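Local coordinates for nucleocapsid (Equine arteritis virus, PDB 2I9F), which forms the capsid-building part of the viral nucleocapsid protein, which assembles as a dimer of dimers and, in full length, probably binds the viral RNA, at residues A[17-21]-A[59-63]. Numbering follows the deposited sequence.
Sequences LNQQE and IQRKV
Glu21 and Ile59 bring the two backbones closest, their CA atoms 6.7 Å apart, and at the other end Leu17 CA stands 7.9 Å from Lys62 CA; the start of helix 19-34 thus faces the closing turn of helix 57-63. Glu21 has the largest share of the buried surface. With CG anti to its own carbonyl carbon (chi1 -69°) and the chain straight from there, it runs past Ile59 in the opposite sense, Glu21 CG lying 3.9 Å from Ile59 CG1, and delivers its carboxylate to Lys62. The lysine chain turns through two kinks and comes in across the glutamate: NZ of Lys62 is 2.7 Å from OE2 of Glu21, a salt bridge made on the syn side and 20° out of the carboxylate plane. The other oxygen, Glu21 OE1, accepts the backbone N-H of Asn18 from the anti side at 2.7 Å; nearly straight, with an N-H...O angle of 170°, this is the N3-to-N-cap half of a capping box at the start of helix 19-34. A water donates to Glu21 OE1 and accepts from Lys62 NZ, bridging the charges a second time. Beside this polar cluster, Leu17 CD2 meets Val63 CG1 at 4.1 Å and Ile59 CG2 at 4.2 Å. Leu25 of helix 19-34 touches both Leu17 and Ile59, while Val63 packs on Leu47 of another subunit, so the apolar patch reaches a subunit interface. Gripped through both oxygens, the carboxylate of the buried Glu21 has its rotation fixed, and the neighbouring ammonium probably favours its ionised form.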
loop_
_atom_site.group_PDB
_atom_site.type_symbol
_atom_site.label_atom_id
_atom_site.label_comp_id
_atom_site.label_asym_id
_atom_site.label_seq_id
_atom_site.Cartn_x
_atom_site.Cartn_y
_atom_site.Cartn_z
ATOM N N LEU A 17 19.983 6.123 3.703
ATOM C CA LEU A 17 19.078 6.817 4.657
ATOM C C LEU A 17 19.679 6.904 6.007
ATOM O O LEU A 17 20.415 6.018 6.391
ATOM C CB LEU A 17 17.727 6.091 4.791
ATOM C CG LEU A 17 16.839 5.976 3.559
ATOM C CD1 LEU A 17 15.683 5.059 3.904
ATOM C CD2 LEU A 17 16.349 7.358 3.029
ATOM N N ASN A 18 19.372 7.954 6.748
ATOM C CA ASN A 18 19.961 8.074 8.080
ATOM C C ASN A 18 19.157 7.337 9.156
ATOM O O ASN A 18 18.119 6.756 8.851
ATOM C CB ASN A 18 20.289 9.544 8.440
ATOM C CG ASN A 18 19.066 10.434 8.487
ATOM O OD1 ASN A 18 19.091 11.569 7.981
ATOM N ND2 ASN A 18 18.028 9.974 9.123
ATOM N N GLN A 19 19.607 7.351 10.405
ATOM C CA GLN A 19 18.893 6.575 11.433
ATOM C C GLN A 19 17.436 7.017 11.642
ATOM O O GLN A 19 16.535 6.185 11.812
ATOM C CB GLN A 19 19.640 6.581 12.769
ATOM C CG GLN A 19 19.162 5.469 13.702
ATOM C CD GLN A 19 18.488 5.983 14.977
ATOM O OE1 GLN A 19 17.485 6.717 14.931
ATOM N NE2 GLN A 19 19.041 5.588 16.139
ATOM N N GLN A 20 17.238 8.329 11.648
ATOM C CA GLN A 20 15.933 8.907 11.856
ATOM C C GLN A 20 15.020 8.533 10.720
ATOM O O GLN A 20 13.867 8.214 10.943
ATOM C CB GLN A 20 16.016 10.440 11.989
ATOM C CG GLN A 20 14.627 11.071 12.123
ATOM C CD GLN A 20 14.561 12.586 11.989
ATOM O OE1 GLN A 20 15.572 13.317 12.095
ATOM N NE2 GLN A 20 13.339 13.081 11.788
ATOM N N GLU A 21 15.537 8.597 9.494
ATOM C CA GLU A 21 14.770 8.239 8.305
ATOM C C GLU A 21 14.391 6.760 8.361
ATOM O O GLU A 21 13.239 6.402 8.129
ATOM C CB GLU A 21 15.564 8.552 7.036
ATOM C CG GLU A 21 15.694 10.071 6.856
ATOM C CD GLU A 21 16.707 10.474 5.804
ATOM O OE1 GLU A 21 17.650 9.702 5.539
ATOM O OE2 GLU A 21 16.545 11.581 5.236
ATOM N N ILE A 59 11.717 12.444 3.324
ATOM C CA ILE A 59 12.316 11.173 2.863
ATOM C C ILE A 59 12.110 10.976 1.361
ATOM O O ILE A 59 13.030 10.558 0.655
ATOM C CB ILE A 59 11.782 9.977 3.672
ATOM C CG1 ILE A 59 12.244 10.147 5.119
ATOM C CG2 ILE A 59 12.333 8.577 3.080
ATOM C CD1 ILE A 59 11.445 9.358 6.110
ATOM N N GLN A 60 10.891 11.261 0.886
ATOM C CA GLN A 60 10.618 11.294 -0.541
ATOM C C GLN A 60 11.649 12.109 -1.374
ATOM O O GLN A 60 12.168 11.599 -2.383
ATOM C CB GLN A 60 9.203 11.800 -0.792
ATOM C CG GLN A 60 8.921 11.923 -2.257
ATOM C CD GLN A 60 8.824 10.593 -2.985
ATOM O OE1 GLN A 60 8.340 10.554 -4.114
ATOM N NE2 GLN A 60 9.288 9.498 -2.357
ATOM N N ARG A 61 11.922 13.353 -0.971
ATOM C CA ARG A 61 13.047 14.156 -1.511
ATOM C C ARG A 61 14.354 13.361 -1.710
ATOM O O ARG A 61 14.974 13.441 -2.764
ATOM C CB ARG A 61 13.341 15.351 -0.587
ATOM C CG ARG A 61 12.325 16.485 -0.610
ATOM C CD ARG A 61 12.865 17.735 0.143
ATOM N NE ARG A 61 12.245 17.937 1.465
ATOM C CZ ARG A 61 11.274 18.816 1.731
ATOM N NH1 ARG A 61 10.798 19.589 0.765
ATOM N NH2 ARG A 61 10.768 18.933 2.963
ATOM N N LYS A 62 14.773 12.611 -0.689
ATOM C CA LYS A 62 15.960 11.726 -0.762
ATOM C C LYS A 62 15.784 10.514 -1.690
ATOM O O LYS A 62 16.668 10.198 -2.474
ATOM C CB LYS A 62 16.366 11.219 0.633
ATOM C CG LYS A 62 16.420 12.274 1.717
ATOM C CD LYS A 62 17.703 13.051 1.678
ATOM C CE LYS A 62 17.788 14.010 2.860
ATOM N NZ LYS A 62 18.263 13.337 4.110
ATOM N N VAL A 63 14.657 9.823 -1.603
ATOM C CA VAL A 63 14.476 8.608 -2.417
ATOM C C VAL A 63 13.939 8.852 -3.831
ATOM O O VAL A 63 13.902 7.924 -4.645
ATOM C CB VAL A 63 13.616 7.504 -1.697
ATOM C CG1 VAL A 63 14.432 6.812 -0.580
ATOM C CG2 VAL A 63 12.304 8.064 -1.170
HETATM O O HOH W 1 19.565 10.439 4.078
#